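Local coordinates for cysteine desulfurase (Stenotrophomonas maltophilia, PDB 6WCI), which probably removes sulfur from L-cysteine with the help of pyridoxal 5'-phosphate, yielding L-alanine and handing the sulfur to a carrier, at residues Pro44-Asp49 / His408-Arg413; Ala132-Leu137 / Glu184-Ala189; Ile166-Ala171 / Leu389-Val394. All blocks are in the same frame, centred on the assembly; numbering follows the deposited sequence.

In the fold
Contact 1 and contact 2 lie on opposite sides of the chain's centre, 43 Å between their centres, and each belongs to a different mixed sheet. Contact 2 joins strands 135-139 and 185-191 inside the seven-stranded sheet of the large domain. Contact 1 packs strand 43-47 of the smaller sheet on helix 408-422, bringing an early part of the chain to its end; the segments of both other contacts fall between and alternate along the chain. Contact 3, 23 Å from contact 2 and 27 Å from contact 1 between centres, ties the two parts together: loop 166-171 follows strand 160-164 of the large sheet, whereas helix 386-392 lies between strands 376-381 and 397-401 of the smaller one.

Contact 1: residues Pro44-Asp49 / His408-Arg413; sequences PLVYFD and HAEIER. With SO4 (sulfate ion), chain E.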
# COMPACT_ATOMS: atom_id res chain seq x y z
N PRO B 44 26.87 0.71 20.90
CA PRO B 44 25.66 1.53 20.72
C PRO B 44 25.34 1.71 19.24
O PRO B 44 26.23 1.78 18.40
CB PRO B 44 26.04 2.86 21.38
CG PRO B 44 27.10 2.48 22.42
CD PRO B 44 27.86 1.33 21.80
N LEU B 45 24.04 1.77 18.93
CA LEU B 45 23.62 2.03 17.56
C LEU B 45 23.75 3.51 17.22
O LEU B 45 23.30 4.37 17.98
CB LEU B 45 22.18 1.57 17.34
CG LEU B 45 21.58 2.03 16.01
CD1 LEU B 45 22.33 1.40 14.85
CD2 LEU B 45 20.08 1.67 15.96
N VAL B 46 24.36 3.80 16.08
CA VAL B 46 24.42 5.16 15.54
C VAL B 46 23.77 5.09 14.17
O VAL B 46 24.40 4.68 13.19
CB VAL B 46 25.85 5.69 15.46
CG1 VAL B 46 25.86 7.07 14.83
CG2 VAL B 46 26.50 5.73 16.84
N TYR B 47 22.50 5.49 14.10
CA TYR B 47 21.70 5.31 12.89
C TYR B 47 21.82 6.55 12.02
O TYR B 47 21.13 7.54 12.22
CB TYR B 47 20.24 5.02 13.24
CG TYR B 47 19.41 4.69 12.02
CD1 TYR B 47 19.43 3.42 11.46
CD2 TYR B 47 18.61 5.66 11.41
CE1 TYR B 47 18.68 3.11 10.34
CE2 TYR B 47 17.84 5.35 10.28
CZ TYR B 47 17.89 4.08 9.75
OH TYR B 47 17.16 3.76 8.62
N PHE B 48 22.72 6.49 11.04
CA PHE B 48 22.95 7.58 10.10
C PHE B 48 22.45 7.20 8.72
O PHE B 48 23.04 7.57 7.70
CB PHE B 48 24.43 7.97 10.06
CG PHE B 48 24.89 8.83 11.23
CD1 PHE B 48 24.03 9.17 12.27
CD2 PHE B 48 26.20 9.30 11.28
CE1 PHE B 48 24.48 9.95 13.34
CE2 PHE B 48 26.64 10.08 12.34
CZ PHE B 48 25.78 10.41 13.37
N ASP B 49 21.35 6.44 8.66
CA ASP B 49 20.74 6.03 7.40
C ASP B 49 19.28 6.49 7.32
O ASP B 49 18.41 5.78 6.82
CB ASP B 49 20.83 4.52 7.21
CG ASP B 49 20.64 4.10 5.76
OD1 ASP B 49 20.89 4.95 4.88
OD2 ASP B 49 20.21 2.95 5.50
N HIS B 408 25.06 15.53 18.61
CA HIS B 408 26.44 15.94 18.34
C HIS B 408 27.43 14.91 18.85
O HIS B 408 28.48 14.69 18.23
CB HIS B 408 26.71 17.31 18.96
CG HIS B 408 25.95 18.42 18.31
ND1 HIS B 408 26.20 18.84 17.02
CD2 HIS B 408 24.93 19.19 18.76
CE1 HIS B 408 25.37 19.81 16.70
NE2 HIS B 408 24.59 20.05 17.74
N ALA B 409 27.10 14.26 19.97
CA ALA B 409 27.94 13.18 20.49
C ALA B 409 28.06 12.04 19.49
O ALA B 409 29.16 11.52 19.26
CB ALA B 409 27.37 12.69 21.82
N GLU B 410 26.93 11.62 18.90
CA GLU B 410 26.99 10.59 17.86
C GLU B 410 27.88 11.02 16.71
O GLU B 410 28.63 10.20 16.17
CB GLU B 410 25.58 10.28 17.35
CG GLU B 410 24.76 9.37 18.25
CD GLU B 410 23.35 9.23 17.73
OE1 GLU B 410 22.96 10.10 16.93
OE2 GLU B 410 22.66 8.25 18.09
N ILE B 411 27.78 12.28 16.29
CA ILE B 411 28.66 12.80 15.24
C ILE B 411 30.12 12.54 15.60
O ILE B 411 30.90 12.06 14.77
CB ILE B 411 28.40 14.29 14.99
CG1 ILE B 411 27.03 14.50 14.33
CG2 ILE B 411 29.50 14.90 14.11
CD1 ILE B 411 26.57 15.94 14.32
N GLU B 412 30.50 12.84 16.84
CA GLU B 412 31.89 12.65 17.24
C GLU B 412 32.24 11.17 17.29
O GLU B 412 33.31 10.77 16.81
CB GLU B 412 32.15 13.32 18.60
CG GLU B 412 32.05 14.84 18.58
CD GLU B 412 33.13 15.51 17.72
OE1 GLU B 412 32.91 16.66 17.28
OE2 GLU B 412 34.19 14.90 17.49
N ARG B 413 31.35 10.33 17.84
CA ARG B 413 31.55 8.88 17.81
C ARG B 413 31.71 8.37 16.39
O ARG B 413 32.48 7.44 16.13
CB ARG B 413 30.37 8.17 18.49
CG ARG B 413 30.18 8.47 19.96
CD ARG B 413 29.13 7.55 20.56
NE ARG B 413 29.39 6.15 20.22
CZ ARG B 413 30.26 5.39 20.87
NH1 ARG B 413 30.94 5.88 21.89
NH2 ARG B 413 30.46 4.13 20.49
S SO4 E . 23.10 17.16 21.47
O1 SO4 E . 21.93 16.49 22.05
O2 SO4 E . 23.13 16.92 20.03
O3 SO4 E . 24.33 16.61 22.06
O4 SO4 E . 22.96 18.59 21.72
O HOH W 1 28.82 2.96 18.58
O HOH W 2 21.25 6.44 16.21
O HOH W 3 23.91 6.23 19.48
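The Phe48 ring turns its edge to the helix: Glu410 OE1, 3.9 Å from Phe48 CE1, and the backbone N of Ile411, 4.0 Å from Phe48 CZ, lie near the ring plane, while Val46 CG1 sits over one face near the rim. This is strand-on-helix packing in the small domain of a fold-type I pyridoxal-phosphate enzyme, between strand 43-47 and the C-terminal helix 408-422. The Arg413 guanidinium has Pro44 CG over one face and Val46 CG2 at its edge. A water in its plane accepts from Arg413 NH2 (2.8 Å) and donates to Pro44 O (2.9 Å); Arg413 NE is buried with no polar partner in the model. Glu410 is extended beyond CG (chi2 175°) and slides past Val46, its CB 4.1 Å from Val46 CG1. Its carboxylate stands 81° to the Phe48 ring, OE2 in a salt bridge with Arg30 and OE1 bonded to Asn406 ND2. A water accepting from Tyr47 N at 2.6 Å also reaches Glu410 OE2. At the start of the helix, His408 N donates to O2 of a sulfate ion, probably from the crystallisation liquor, at 2.8 Å and 163°.

Contact 2: residues Ala132-Leu137 / Glu184-Ala189; sequences AGDVIL and EVKLLA
Two neighbouring parallel strands of the large domain's seven-stranded sheet meet here, Val135-Leu137 against Val185-Ala189, with a beta bulge in their pairing. Val135 pairs with Val185 but Ile136 with Leu187, so Lys186 is the extra residue. Four backbone bonds hold the strands. Val135 N gives to Glu184 O at 2.9 Å, a bent bond (145°) that meets the oxygen from 36° above its carbonyl plane. Beyond it Lys186 N reaches Val135 O at 2.9 Å, Leu137 N reaches Leu187 O at 2.8 Å and nearly straight (176°), and Ala189 N reaches Leu137 O at 2.7 Å. Val135, Leu137, Val185 and Leu188 share one face, where helix 174-180 covers Leu137. Val185 CG1 touches Leu137 CB at 3.8 Å, and Leu188 lies alongside Leu137, its CD1 3.4 Å from Leu137 O. On the other face Ile136 and Leu187 run side by side, Ile136 CG2 4.0 Å from Leu187 CD2, both side chains touching Trp150 of helix 148-157. At the polar end the methylenes of Lys186 cross Asp134, yet Asp134 OD1 and Lys186 NZ stay 4.9 Å apart; Asp134 OD2 takes Lys131 N and Lys186 NZ gives to Pro183 O. The pairing therefore rests on backbone bonds and branched apolar side chains, with opposite charges attracting at most from a distance.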
# COMPACT_ATOMS: atom_id res chain seq x y z
N ALA B 132 3.73 11.81 -29.34
CA ALA B 132 5.05 11.88 -29.96
C ALA B 132 5.38 13.32 -30.31
O ALA B 132 4.55 14.07 -30.83
CB ALA B 132 5.09 10.99 -31.20
N GLY B 133 6.62 13.73 -30.01
CA GLY B 133 7.06 15.09 -30.16
C GLY B 133 7.10 15.87 -28.85
O GLY B 133 7.91 16.78 -28.70
N ASP B 134 6.24 15.52 -27.90
CA ASP B 134 6.27 16.16 -26.60
C ASP B 134 7.52 15.76 -25.82
O ASP B 134 8.07 14.66 -26.00
CB ASP B 134 5.03 15.81 -25.77
CG ASP B 134 3.72 16.27 -26.41
OD1 ASP B 134 3.71 17.30 -27.11
OD2 ASP B 134 2.69 15.61 -26.16
N VAL B 135 7.96 16.64 -24.94
CA VAL B 135 9.17 16.42 -24.17
C VAL B 135 8.83 16.41 -22.70
O VAL B 135 8.07 17.27 -22.23
CB VAL B 135 10.22 17.50 -24.49
CG1 VAL B 135 11.43 17.39 -23.54
CG2 VAL B 135 10.63 17.37 -25.94
N ILE B 136 9.34 15.41 -21.99
CA ILE B 136 9.32 15.36 -20.53
C ILE B 136 10.71 15.74 -20.06
O ILE B 136 11.71 15.12 -20.45
CB ILE B 136 8.93 13.96 -20.02
CG1 ILE B 136 7.57 13.52 -20.58
CG2 ILE B 136 8.94 13.92 -18.48
CD1 ILE B 136 7.24 12.07 -20.28
N LEU B 137 10.79 16.76 -19.22
CA LEU B 137 12.07 17.27 -18.74
C LEU B 137 12.27 16.76 -17.32
O LEU B 137 11.40 16.96 -16.46
CB LEU B 137 12.11 18.79 -18.81
CG LEU B 137 13.44 19.47 -18.50
CD1 LEU B 137 14.49 19.05 -19.51
CD2 LEU B 137 13.30 20.99 -18.49
N GLU B 184 8.02 22.67 -26.64
CA GLU B 184 7.65 21.26 -26.77
C GLU B 184 7.68 20.52 -25.44
O GLU B 184 7.18 19.38 -25.37
CB GLU B 184 8.57 20.57 -27.78
CG GLU B 184 10.04 20.67 -27.46
CD GLU B 184 10.70 21.87 -28.12
OE1 GLU B 184 9.98 22.74 -28.67
OE2 GLU B 184 11.94 21.93 -28.07
N VAL B 185 8.21 21.13 -24.39
CA VAL B 185 8.24 20.52 -23.07
C VAL B 185 6.86 20.68 -22.44
O VAL B 185 6.35 21.80 -22.31
CB VAL B 185 9.32 21.15 -22.18
CG1 VAL B 185 9.36 20.43 -20.87
CG2 VAL B 185 10.68 21.12 -22.88
N LYS B 186 6.27 19.57 -22.01
CA LYS B 186 4.96 19.60 -21.38
C LYS B 186 4.98 19.26 -19.90
O LYS B 186 3.99 19.53 -19.21
CB LYS B 186 3.99 18.66 -22.11
CG LYS B 186 3.91 18.89 -23.62
CD LYS B 186 3.44 20.31 -23.92
CE LYS B 186 3.35 20.54 -25.42
NZ LYS B 186 3.19 22.00 -25.75
N LEU B 187 6.08 18.68 -19.38
CA LEU B 187 6.14 18.25 -17.99
C LEU B 187 7.58 18.30 -17.49
O LEU B 187 8.52 17.99 -18.23
CB LEU B 187 5.56 16.83 -17.81
CG LEU B 187 5.33 16.34 -16.38
CD1 LEU B 187 4.05 15.46 -16.26
CD2 LEU B 187 6.52 15.59 -15.78
N LEU B 188 7.74 18.68 -16.22
CA LEU B 188 9.04 18.78 -15.56
C LEU B 188 9.01 17.98 -14.27
O LEU B 188 8.18 18.24 -13.40
CB LEU B 188 9.41 20.23 -15.26
CG LEU B 188 10.60 20.47 -14.33
CD1 LEU B 188 11.90 19.99 -14.94
CD2 LEU B 188 10.68 21.94 -13.96
N ALA B 189 9.91 17.00 -14.16
CA ALA B 189 10.06 16.19 -12.95
C ALA B 189 11.27 16.71 -12.19
O ALA B 189 12.41 16.50 -12.60
CB ALA B 189 10.21 14.70 -13.28

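Contact 3: residues Ile166-Ala171 / Leu389-Val394; sequences ITPDGA and LQYFGV
Ile166 fills the tight part of this contact, laid over one face of the Tyr391 ring and touching Phe392 as well. Its CG1, set between the backbone N and the carbonyl carbon by a chi1 of 64°, makes a CH-pi contact 4.0 Å from the Tyr391 ring centroid, 24° off the normal and displaced toward the rim. CD1 of Ile166 reaches Tyr391 CE2 at 3.5 Å and Phe392 CE2 at 3.8 Å. The two aromatic rings also meet: Tyr391 CD2 stands over a face of Phe392, and Phe392 CE2 lies in the Tyr391 plane at its edge. Tyr391 CG is anti to the backbone N (chi1 164°), and the ring carries its hydroxyl to the start of the turn, where Tyr391 OH sits 3.2 Å from Pro168 CD and 3.2 Å from Ile166 O. Pro168 N is slightly nearer to Tyr391 OH, at 3.1 Å, but has no hydrogen to share. Pro168 O faces the edge of Phe392 in its plane, 3.6 Å from CE1.

The outer side is looser. Pro168, although exposed, still meets Tyr391 and Phe392, but Asp169 points away from the helix. The loop there is shaped by its own bonds: a type I turn from Thr167 to Gly170, closed by Gly170 N to Thr167 O at 2.7 Å, and an Asx turn in which Asp169 OD1 accepts from Ala171 N. Phe392 packs further on Arg343 and Ile345 of strand 342-345, and a backbone bond joins Asp169 to Glu347. Helix 386-392 follows Cys384, present as S-hydroxycysteine. A turn beyond a large-domain strand, docked by two aromatic side chains from a small-domain helix, makes this an interdomain contact of the fold-type I architecture.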
# COMPACT_ATOMS: atom_id res chain seq x y z
N ILE B 166 22.95 19.51 -13.85
CA ILE B 166 23.37 20.08 -12.59
C ILE B 166 24.80 20.58 -12.76
O ILE B 166 25.51 20.19 -13.68
CB ILE B 166 23.28 19.07 -11.43
CG1 ILE B 166 24.23 17.90 -11.65
CG2 ILE B 166 21.84 18.55 -11.29
CD1 ILE B 166 24.67 17.21 -10.37
N THR B 167 25.21 21.47 -11.86
CA THR B 167 26.60 21.91 -11.82
C THR B 167 27.38 21.11 -10.77
O THR B 167 26.79 20.56 -9.84
CB THR B 167 26.68 23.41 -11.52
OG1 THR B 167 25.93 23.71 -10.34
CG2 THR B 167 26.11 24.19 -12.67
N PRO B 168 28.72 21.01 -10.92
CA PRO B 168 29.50 20.08 -10.08
C PRO B 168 29.36 20.26 -8.57
O PRO B 168 29.83 19.41 -7.82
CB PRO B 168 30.94 20.36 -10.51
CG PRO B 168 30.83 20.83 -11.91
CD PRO B 168 29.55 21.61 -11.98
N ASP B 169 28.76 21.36 -8.12
CA ASP B 169 28.48 21.52 -6.70
C ASP B 169 27.15 20.88 -6.29
O ASP B 169 26.74 21.02 -5.13
CB ASP B 169 28.50 23.01 -6.33
CG ASP B 169 27.37 23.79 -7.00
OD1 ASP B 169 26.87 23.35 -8.06
OD2 ASP B 169 26.99 24.86 -6.46
N GLY B 170 26.48 20.19 -7.21
CA GLY B 170 25.23 19.52 -6.91
C GLY B 170 23.99 20.38 -7.04
O GLY B 170 22.90 19.92 -6.70
N ALA B 171 24.14 21.63 -7.48
CA ALA B 171 23.01 22.52 -7.64
C ALA B 171 22.44 22.37 -9.04
O ALA B 171 23.15 22.03 -9.99
CB ALA B 171 23.43 23.98 -7.40
N LEU B 389 24.83 9.57 -10.36
CA LEU B 389 26.16 9.00 -10.20
C LEU B 389 26.94 8.96 -11.51
O LEU B 389 28.17 9.06 -11.51
CB LEU B 389 26.07 7.59 -9.61
CG LEU B 389 26.13 7.47 -8.08
CD1 LEU B 389 24.84 7.93 -7.42
CD2 LEU B 389 26.46 6.04 -7.69
N GLN B 390 26.24 8.80 -12.64
CA GLN B 390 26.94 8.76 -13.91
C GLN B 390 27.56 10.12 -14.23
O GLN B 390 28.69 10.19 -14.73
CB GLN B 390 26.00 8.33 -15.03
N TYR B 391 26.85 11.21 -13.93
CA TYR B 391 27.40 12.54 -14.15
C TYR B 391 28.68 12.77 -13.34
O TYR B 391 29.62 13.42 -13.81
CB TYR B 391 26.35 13.60 -13.80
CG TYR B 391 26.89 15.00 -13.63
CD1 TYR B 391 27.12 15.83 -14.73
CD2 TYR B 391 27.17 15.51 -12.36
CE1 TYR B 391 27.62 17.11 -14.57
CE2 TYR B 391 27.67 16.78 -12.19
CZ TYR B 391 27.88 17.58 -13.29
OH TYR B 391 28.38 18.85 -13.11
N PHE B 392 28.73 12.25 -12.11
CA PHE B 392 29.93 12.44 -11.30
C PHE B 392 31.03 11.45 -11.66
O PHE B 392 32.19 11.68 -11.30
CB PHE B 392 29.58 12.36 -9.81
CG PHE B 392 28.98 13.63 -9.28
CD1 PHE B 392 29.78 14.73 -9.02
CD2 PHE B 392 27.62 13.73 -9.06
CE1 PHE B 392 29.24 15.90 -8.54
CE2 PHE B 392 27.07 14.91 -8.57
CZ PHE B 392 27.88 16.00 -8.32
N GLY B 393 30.71 10.37 -12.38
CA GLY B 393 31.71 9.40 -12.75
C GLY B 393 32.18 8.50 -11.63
O GLY B 393 33.29 7.98 -11.70
N VAL B 394 31.36 8.30 -10.60
CA VAL B 394 31.73 7.45 -9.48
C VAL B 394 30.74 6.30 -9.40
O VAL B 394 29.54 6.47 -9.67
CB VAL B 394 31.78 8.24 -8.15
CG1 VAL B 394 32.70 9.44 -8.30
CG2 VAL B 394 30.38 8.69 -7.73